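PDB 5U9C: dTDP-4-dehydrorhamnose reductase from Yersinia enterocolitica, which probably catalyses the NADPH-dependent reduction of dTDP-4-dehydro-beta-L-rhamnose to dTDP-L-rhamnose, the activated sugar formed in the dTDP-L-rhamnose pathway. Local coordinates for residues G159-D165 against Y286-F290; R189-S195 against F217-I223; T214-A218 against I262-M267. One frame throughout, in Å; residues are numbered along the deposited sequence.

Interaction 1 (G159-D165 against Y286-F290); sequences GGGPDKD and YVGTF
Three glycines run into one short helical turn through P162-K164, closed by D165 N to G161 O (3.0 Å), and this turn abuts the C-terminal end of helix 279-288 and the residues through F290. The CA atoms come closest at P162 and F290 (5.4 Å). G160 (phi 119°, psi -35°) has backbone angles that call for glycine, and G161 has positive phi. Y286 (chi1 t) drives its hydroxyl into the turn: Y286 OH accepts from G161 N at 2.9 Å and donates to D165 OD2 at 2.5 Å, D165 with chi1 t. The contact joins the C-terminal helix of this RmlD-family chain to the segment just before helix 168-177; D165 OD1 takes K167 N, and the D165 side chain lies about 7 Å from those of F168 and K171, known to bind (R)-malate in this protein, though none is bound to this chain. F290 (chi1 m) lays its ring against P162, a CH-pi contact with P162 CD 4.1 Å from the F290 ring centroid.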
loop_
_atom_site.group_PDB
_atom_site.type_symbol
_atom_site.label_atom_id
_atom_site.label_comp_id
_atom_site.label_asym_id
_atom_site.label_seq_id
_atom_site.Cartn_x
_atom_site.Cartn_y
_atom_site.Cartn_z
ATOM N N GLY D 159 28.999 6.187 -19.940
ATOM C CA GLY D 159 30.253 6.886 -20.184
ATOM C C GLY D 159 31.462 6.005 -19.921
ATOM O O GLY D 159 31.337 4.954 -19.305
ATOM N N GLY D 160 32.627 6.453 -20.384
ATOM C CA GLY D 160 33.879 5.727 -20.195
ATOM C C GLY D 160 34.515 5.329 -21.510
ATOM O O GLY D 160 35.726 5.309 -21.625
ATOM N N GLY D 161 33.698 5.004 -22.503
ATOM C CA GLY D 161 34.226 4.634 -23.812
ATOM C C GLY D 161 34.813 3.223 -23.875
ATOM O O GLY D 161 34.753 2.465 -22.893
ATOM N N PRO D 162 35.399 2.863 -25.031
ATOM C CA PRO D 162 35.966 1.520 -25.218
ATOM C C PRO D 162 36.930 1.041 -24.125
ATOM O O PRO D 162 36.880 -0.122 -23.740
ATOM C CB PRO D 162 36.686 1.602 -26.577
ATOM C CG PRO D 162 36.636 3.021 -27.016
ATOM C CD PRO D 162 35.570 3.719 -26.223
ATOM N N ASP D 163 37.764 1.924 -23.602
ATOM C CA ASP D 163 38.749 1.516 -22.597
ATOM C C ASP D 163 38.209 1.329 -21.165
ATOM O O ASP D 163 38.638 0.402 -20.470
ATOM C CB ASP D 163 39.900 2.539 -22.553
ATOM C CG ASP D 163 40.592 2.725 -23.908
ATOM O OD1 ASP D 163 40.619 1.775 -24.732
ATOM O OD2 ASP D 163 41.132 3.831 -24.133
ATOM N N LYS D 164 37.259 2.174 -20.751
ATOM C CA LYS D 164 36.775 2.207 -19.357
ATOM C C LYS D 164 35.363 1.706 -19.060
ATOM O O LYS D 164 35.040 1.435 -17.903
ATOM C CB LYS D 164 36.800 3.663 -18.862
ATOM C CG LYS D 164 38.131 4.386 -18.961
ATOM C CD LYS D 164 39.170 3.790 -18.025
ATOM C CE LYS D 164 40.469 4.583 -18.061
ATOM N NZ LYS D 164 40.254 6.008 -17.675
ATOM N N ASP D 165 34.501 1.633 -20.064
ATOM C CA ASP D 165 33.113 1.239 -19.811
ATOM C C ASP D 165 32.956 -0.253 -19.558
ATOM O O ASP D 165 32.975 -1.035 -20.492
ATOM C CB ASP D 165 32.214 1.693 -20.970
ATOM C CG ASP D 165 30.721 1.517 -20.681
ATOM O OD1 ASP D 165 30.338 0.696 -19.817
ATOM O OD2 ASP D 165 29.927 2.218 -21.336
ATOM N N TYR D 286 27.107 8.311 -27.883
ATOM C CA TYR D 286 28.021 7.589 -27.002
ATOM C C TYR D 286 28.519 6.286 -27.647
ATOM O O TYR D 286 29.714 5.987 -27.612
ATOM C CB TYR D 286 27.375 7.309 -25.639
ATOM C CG TYR D 286 28.276 6.508 -24.742
ATOM C CD1 TYR D 286 29.521 7.014 -24.371
ATOM C CD2 TYR D 286 27.903 5.246 -24.267
ATOM C CE1 TYR D 286 30.383 6.292 -23.574
ATOM C CE2 TYR D 286 28.757 4.520 -23.438
ATOM C CZ TYR D 286 29.991 5.052 -23.099
ATOM O OH TYR D 286 30.859 4.378 -22.282
ATOM N N VAL D 287 27.615 5.530 -28.250
ATOM C CA VAL D 287 27.982 4.268 -28.904
ATOM C C VAL D 287 28.938 4.542 -30.066
ATOM O O VAL D 287 29.838 3.750 -30.311
ATOM C CB VAL D 287 26.748 3.480 -29.381
ATOM C CG1 VAL D 287 27.149 2.276 -30.231
ATOM C CG2 VAL D 287 25.907 3.049 -28.184
ATOM N N GLY D 288 28.751 5.669 -30.757
ATOM C CA GLY D 288 29.651 6.062 -31.859
ATOM C C GLY D 288 31.127 6.176 -31.461
ATOM O O GLY D 288 32.011 5.966 -32.289
ATOM N N THR D 289 31.405 6.478 -30.192
ATOM C CA THR D 289 32.789 6.571 -29.715
ATOM C C THR D 289 33.484 5.208 -29.603
ATOM O O THR D 289 34.667 5.160 -29.302
ATOM C CB THR D 289 32.909 7.272 -28.337
ATOM O OG1 THR D 289 32.365 6.443 -27.299
ATOM C CG2 THR D 289 32.232 8.649 -28.347
ATOM N N PHE D 290 32.749 4.109 -29.787
ATOM C CA PHE D 290 33.345 2.760 -29.750
ATOM C C PHE D 290 33.814 2.271 -31.126
ATOM O O PHE D 290 34.650 1.380 -31.194
ATOM C CB PHE D 290 32.370 1.732 -29.173
ATOM C CG PHE D 290 32.149 1.856 -27.692
ATOM C CD1 PHE D 290 31.299 2.824 -27.184
ATOM C CD2 PHE D 290 32.742 0.960 -26.815
ATOM C CE1 PHE D 290 31.073 2.924 -25.816
ATOM C CE2 PHE D 290 32.513 1.047 -25.456
ATOM C CZ PHE D 290 31.683 2.031 -24.951
#

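Interaction 2 (R189-S195 against F217-I223); sequences RLGSITS and FASSGTI
G191 and I223 form an antiparallel hydrogen-bonded pair, G191 N to I223 O at 2.8 Å and I223 N to G191 O at 2.9 Å. S219 N donates to I193 O (2.8 Å) and T194 OG1, chi1 m, to F217 O (2.7 Å). Between the G191 and I193 bonds 217-223 bows away through G221 (phi 132°, psi 137°), and two waters fill the gap: one accepts from I193 N and donates to S219 O and G221 O, another links S192 OG to T222 OG1. Beyond the I193-S219 bond a third joins S195 N to S219 OG, which also bonds D282. L190 CB meets T222 CG2 at 3.9 Å, and T194 CG2 reaches the F217 ring edge, 3.9 Å from CD1. The pairing closes one edge of the mixed sheet of this RmlD-family fold, whose middle strand, 190-195, runs parallel to 156-158; I193 and I223 (both chi1 p) pack on W279 of helix 279-288 and I228 of helix 225-235, while F217 meets F202 of helix 196-209.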
loop_
_atom_site.group_PDB
_atom_site.type_symbol
_atom_site.label_atom_id
_atom_site.label_comp_id
_atom_site.label_asym_id
_atom_site.label_seq_id
_atom_site.Cartn_x
_atom_site.Cartn_y
_atom_site.Cartn_z
ATOM N N ARG D 189 12.040 -3.602 -15.742
ATOM C CA ARG D 189 12.524 -2.570 -14.812
ATOM C C ARG D 189 12.890 -1.382 -15.723
ATOM O O ARG D 189 13.647 -1.541 -16.678
ATOM C CB ARG D 189 13.723 -3.025 -13.983
ATOM C CG ARG D 189 13.440 -4.203 -13.052
ATOM C CD ARG D 189 12.481 -3.849 -11.912
ATOM N NE ARG D 189 12.189 -4.965 -10.998
ATOM C CZ ARG D 189 11.197 -5.850 -11.135
ATOM N NH1 ARG D 189 10.360 -5.825 -12.184
ATOM N NH2 ARG D 189 11.053 -6.804 -10.218
ATOM N N LEU D 190 12.310 -0.216 -15.453
ATOM C CA LEU D 190 12.517 0.959 -16.285
ATOM C C LEU D 190 13.356 2.031 -15.587
ATOM O O LEU D 190 13.431 2.085 -14.350
ATOM C CB LEU D 190 11.163 1.556 -16.663
ATOM C CG LEU D 190 10.130 0.614 -17.301
ATOM C CD1 LEU D 190 8.763 1.283 -17.414
ATOM C CD2 LEU D 190 10.630 0.175 -18.649
ATOM N N GLY D 191 13.941 2.904 -16.401
ATOM C CA GLY D 191 14.779 4.001 -15.912
ATOM C C GLY D 191 15.025 5.005 -17.015
ATOM O O GLY D 191 14.399 4.938 -18.065
ATOM N N SER D 192 15.922 5.952 -16.748
ATOM C CA SER D 192 16.328 6.973 -17.689
ATOM C C SER D 192 17.852 6.976 -17.766
ATOM O O SER D 192 18.548 6.746 -16.753
ATOM C CB SER D 192 15.839 8.346 -17.207
ATOM O OG SER D 192 14.414 8.413 -17.187
ATOM N N ILE D 193 18.395 7.256 -18.945
ATOM C CA ILE D 193 19.851 7.301 -19.062
ATOM C C ILE D 193 20.381 8.734 -18.923
ATOM O O ILE D 193 19.715 9.708 -19.284
ATOM C CB ILE D 193 20.374 6.688 -20.387
ATOM C CG1 ILE D 193 19.771 7.377 -21.601
ATOM C CG2 ILE D 193 20.101 5.187 -20.435
ATOM C CD1 ILE D 193 20.317 6.852 -22.913
ATOM N N THR D 194 21.581 8.839 -18.381
ATOM C CA THR D 194 22.291 10.096 -18.248
ATOM C C THR D 194 23.656 9.945 -18.902
ATOM O O THR D 194 24.486 9.126 -18.467
ATOM C CB THR D 194 22.513 10.486 -16.775
ATOM O OG1 THR D 194 21.253 10.691 -16.130
ATOM C CG2 THR D 194 23.330 11.796 -16.677
ATOM N N SER D 195 23.893 10.738 -19.941
ATOM C CA SER D 195 25.198 10.772 -20.608
ATOM C C SER D 195 26.192 11.487 -19.705
ATOM O O SER D 195 25.998 12.667 -19.383
ATOM C CB SER D 195 25.104 11.524 -21.945
ATOM O OG SER D 195 26.398 11.908 -22.402
ATOM N N PHE D 217 19.008 15.380 -14.041
ATOM C CA PHE D 217 19.711 15.504 -15.311
ATOM C C PHE D 217 19.726 14.143 -16.012
ATOM O O PHE D 217 20.477 13.223 -15.631
ATOM C CB PHE D 217 21.135 16.072 -15.125
ATOM C CG PHE D 217 21.800 16.461 -16.434
ATOM C CD1 PHE D 217 22.395 15.498 -17.232
ATOM C CD2 PHE D 217 21.799 17.772 -16.879
ATOM C CE1 PHE D 217 22.982 15.829 -18.434
ATOM C CE2 PHE D 217 22.396 18.109 -18.085
ATOM C CZ PHE D 217 22.989 17.135 -18.861
ATOM N N ALA D 218 18.874 14.019 -17.031
ATOM C CA ALA D 218 18.752 12.771 -17.787
ATOM C C ALA D 218 18.123 12.980 -19.153
ATOM O O ALA D 218 17.333 13.922 -19.352
ATOM C CB ALA D 218 17.905 11.774 -17.001
ATOM N N SER D 219 18.455 12.083 -20.080
ATOM C CA SER D 219 17.862 12.108 -21.403
ATOM C C SER D 219 16.360 11.825 -21.270
ATOM O O SER D 219 15.920 11.149 -20.329
ATOM C CB SER D 219 18.514 11.060 -22.310
ATOM O OG SER D 219 19.904 11.272 -22.437
ATOM N N SER D 220 15.592 12.340 -22.219
ATOM C CA SER D 220 14.149 12.159 -22.228
ATOM C C SER D 220 13.796 10.719 -22.617
ATOM O O SER D 220 14.285 10.209 -23.627
ATOM C CB SER D 220 13.516 13.150 -23.213
ATOM O OG SER D 220 12.120 12.970 -23.304
ATOM N N GLY D 221 12.958 10.070 -21.814
ATOM C CA GLY D 221 12.535 8.701 -22.103
ATOM C C GLY D 221 12.657 7.807 -20.887
ATOM O O GLY D 221 13.631 7.900 -20.133
ATOM N N THR D 222 11.634 6.981 -20.687
ATOM C CA THR D 222 11.590 5.991 -19.605
ATOM C C THR D 222 11.627 4.674 -20.334
ATOM O O THR D 222 10.646 4.282 -20.950
ATOM C CB THR D 222 10.318 6.148 -18.768
ATOM O OG1 THR D 222 10.298 7.470 -18.253
ATOM C CG2 THR D 222 10.309 5.190 -17.607
ATOM N N ILE D 223 12.756 3.976 -20.207
ATOM C CA ILE D 223 13.039 2.771 -20.974
ATOM C C ILE D 223 13.646 1.656 -20.139
ATOM O O ILE D 223 14.077 1.879 -19.026
ATOM C CB ILE D 223 14.041 3.134 -22.103
ATOM C CG1 ILE D 223 15.267 3.818 -21.470
ATOM C CG2 ILE D 223 13.355 4.047 -23.102
ATOM C CD1 ILE D 223 16.290 4.365 -22.394
HETATM O O HOH W 1 11.736 9.377 -17.234
HETATM O O HOH W 2 16.341 8.393 -20.666
HETATM O O HOH W 3 21.908 12.530 -20.767
#

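Interaction 3 (T214-A218 against I262-M267); sequences TLHFA and IESIYM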
loop_
_atom_site.group_PDB
_atom_site.type_symbol
_atom_site.label_atom_id
_atom_site.label_comp_id
_atom_site.label_asym_id
_atom_site.label_seq_id
_atom_site.Cartn_x
_atom_site.Cartn_y
_atom_site.Cartn_z
ATOM N N THR D 214 18.118 21.765 -6.518
ATOM C CA THR D 214 18.070 20.345 -6.879
ATOM C C THR D 214 17.577 20.209 -8.317
ATOM O O THR D 214 16.564 20.819 -8.695
ATOM C CB THR D 214 17.181 19.544 -5.902
ATOM O OG1 THR D 214 17.808 19.507 -4.604
ATOM C CG2 THR D 214 16.996 18.080 -6.370
ATOM N N LEU D 215 18.287 19.412 -9.108
ATOM C CA LEU D 215 17.934 19.164 -10.499
ATOM C C LEU D 215 18.044 17.695 -10.851
ATOM O O LEU D 215 18.817 16.959 -10.255
ATOM C CB LEU D 215 18.876 19.927 -11.426
ATOM C CG LEU D 215 18.731 21.434 -11.527
ATOM C CD1 LEU D 215 19.944 22.036 -12.211
ATOM C CD2 LEU D 215 17.448 21.779 -12.278
ATOM N N HIS D 216 17.241 17.288 -11.821
ATOM C CA HIS D 216 17.295 15.957 -12.401
ATOM C C HIS D 216 17.966 16.157 -13.752
ATOM O O HIS D 216 17.526 16.997 -14.532
ATOM C CB HIS D 216 15.880 15.456 -12.633
ATOM C CG HIS D 216 15.180 15.053 -11.385
ATOM N ND1 HIS D 216 13.962 14.410 -11.399
ATOM C CD2 HIS D 216 15.579 15.085 -10.091
ATOM C CE1 HIS D 216 13.604 14.134 -10.157
ATOM N NE2 HIS D 216 14.559 14.545 -9.344
ATOM N N PHE D 217 19.008 15.380 -14.041
ATOM C CA PHE D 217 19.711 15.504 -15.311
ATOM C C PHE D 217 19.726 14.143 -16.012
ATOM O O PHE D 217 20.477 13.223 -15.631
ATOM C CB PHE D 217 21.135 16.072 -15.125
ATOM C CG PHE D 217 21.800 16.461 -16.434
ATOM C CD1 PHE D 217 22.395 15.498 -17.232
ATOM C CD2 PHE D 217 21.799 17.772 -16.879
ATOM C CE1 PHE D 217 22.982 15.829 -18.434
ATOM C CE2 PHE D 217 22.396 18.109 -18.085
ATOM C CZ PHE D 217 22.989 17.135 -18.861
ATOM N N ALA D 218 18.874 14.019 -17.031
ATOM C CA ALA D 218 18.752 12.771 -17.787
ATOM C C ALA D 218 18.123 12.980 -19.153
ATOM O O ALA D 218 17.333 13.922 -19.352
ATOM C CB ALA D 218 17.905 11.774 -17.001
ATOM N N ILE D 262 13.459 9.391 -14.307
ATOM C CA ILE D 262 13.430 10.780 -13.846
ATOM C C ILE D 262 13.303 11.760 -15.011
ATOM O O ILE D 262 13.788 11.497 -16.118
ATOM C CB ILE D 262 14.654 11.165 -13.011
ATOM C CG1 ILE D 262 15.954 10.736 -13.687
ATOM C CG2 ILE D 262 14.571 10.539 -11.620
ATOM C CD1 ILE D 262 17.177 11.377 -13.052
ATOM N N GLU D 263 12.590 12.848 -14.764
ATOM C CA GLU D 263 12.454 13.941 -15.721
ATOM C C GLU D 263 12.594 15.247 -14.942
ATOM O O GLU D 263 12.547 15.250 -13.692
ATOM C CB GLU D 263 11.145 13.855 -16.510
ATOM C CG GLU D 263 9.891 14.073 -15.719
ATOM C CD GLU D 263 8.659 13.616 -16.485
ATOM O OE1 GLU D 263 8.561 12.429 -16.813
ATOM O OE2 GLU D 263 7.773 14.437 -16.727
ATOM N N SER D 264 12.861 16.334 -15.656
ATOM C CA SER D 264 13.043 17.627 -15.003
ATOM C C SER D 264 11.989 18.611 -15.404
ATOM O O SER D 264 11.607 18.690 -16.575
ATOM C CB SER D 264 14.405 18.228 -15.340
ATOM O OG SER D 264 14.598 19.482 -14.676
ATOM N N ILE D 265 11.519 19.361 -14.421
ATOM C CA ILE D 265 10.605 20.477 -14.675
ATOM C C ILE D 265 11.359 21.798 -14.567
ATOM O O ILE D 265 10.775 22.845 -14.776
ATOM C CB ILE D 265 9.443 20.509 -13.682
ATOM C CG1 ILE D 265 9.960 20.463 -12.233
ATOM C CG2 ILE D 265 8.535 19.328 -13.961
ATOM C CD1 ILE D 265 8.899 20.734 -11.179
ATOM N N TYR D 266 12.648 21.758 -14.217
ATOM C CA TYR D 266 13.432 22.989 -14.045
ATOM C C TYR D 266 14.585 23.215 -15.032
ATOM O O TYR D 266 15.144 24.302 -15.045
ATOM C CB TYR D 266 14.011 23.077 -12.607
ATOM C CG TYR D 266 12.987 23.116 -11.470
ATOM C CD1 TYR D 266 11.826 23.877 -11.569
ATOM C CD2 TYR D 266 13.243 22.488 -10.265
ATOM C CE1 TYR D 266 10.915 23.938 -10.531
ATOM C CE2 TYR D 266 12.340 22.547 -9.214
ATOM C CZ TYR D 266 11.177 23.274 -9.353
ATOM O OH TYR D 266 10.269 23.343 -8.335
HETATM N N MSE D 267 14.945 22.218 -15.833
HETATM C CA MSE D 267 16.075 22.377 -16.756
HETATM C C MSE D 267 15.791 23.414 -17.816
HETATM O O MSE D 267 16.697 24.156 -18.209
HETATM C CB MSE D 267 16.472 21.038 -17.361
HETATM C CG MSE D 267 17.186 20.181 -16.311
HETATM SE SE MSE D 267 19.074 20.704 -16.090
HETATM C CE MSE D 267 19.447 20.455 -17.995
#
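H216, chi1 m, swings its imidazole off the end strand of the Rossmann-type sheet, so that H216 ND1 donates to E263 O at 2.8 Å. I262, in the p rotamer, sits beside that ring, with I262 CG2 4.3 Å from the H216 centroid in an off-centre CH-pi contact, and its CG1 is 4.0 Å from A218 CB. S264 is t, which brings its OG round to make an ST turn to Y266 N and an ST motif to M267 N (3.0 Å each); this curls the chain back toward the strand, and E120 holds the same hydroxyl. M267, a selenomethionine with all three chi angles m, folds its end inward: M267 CE packs 3.7 Å from F217 CD2, M267 SE makes an oblique Met-aromatic contact 5.4 Å from the F217 ring centroid, and M267 SE is 4.2 Å from L215 CD1. L215 CD2 also touches Y266 CB at 3.7 Å. The chemistry thus splits: the H216 bond sets E263 in place near the start of 262-267, and apolar contacts to L215 and F217 hold its end.

In the fold
Interactions 2 and 3 are both buried and share F217 and A218, where the chain runs out of the parallel sheet after strand 213-217; S192 OG and I262 N, 3.2 Å apart, probably hydrogen-bond between them. Interaction 1 is only partly buried, its centre 18 Å from that of interaction 2 and 24 Å from that of interaction 3. Helix 279-288 bridges the gap: its C-terminal end supplies Y286 to interaction 1, while W279 and D282, earlier in it, meet interaction 2. The chemistry follows the place. Tyrosine-aspartate and proline-aromatic contacts join turns in interaction 1, backbone bonds and waters pair extended chains in interaction 2, and interaction 3 relies chiefly on side-chain packing at the sheet edge.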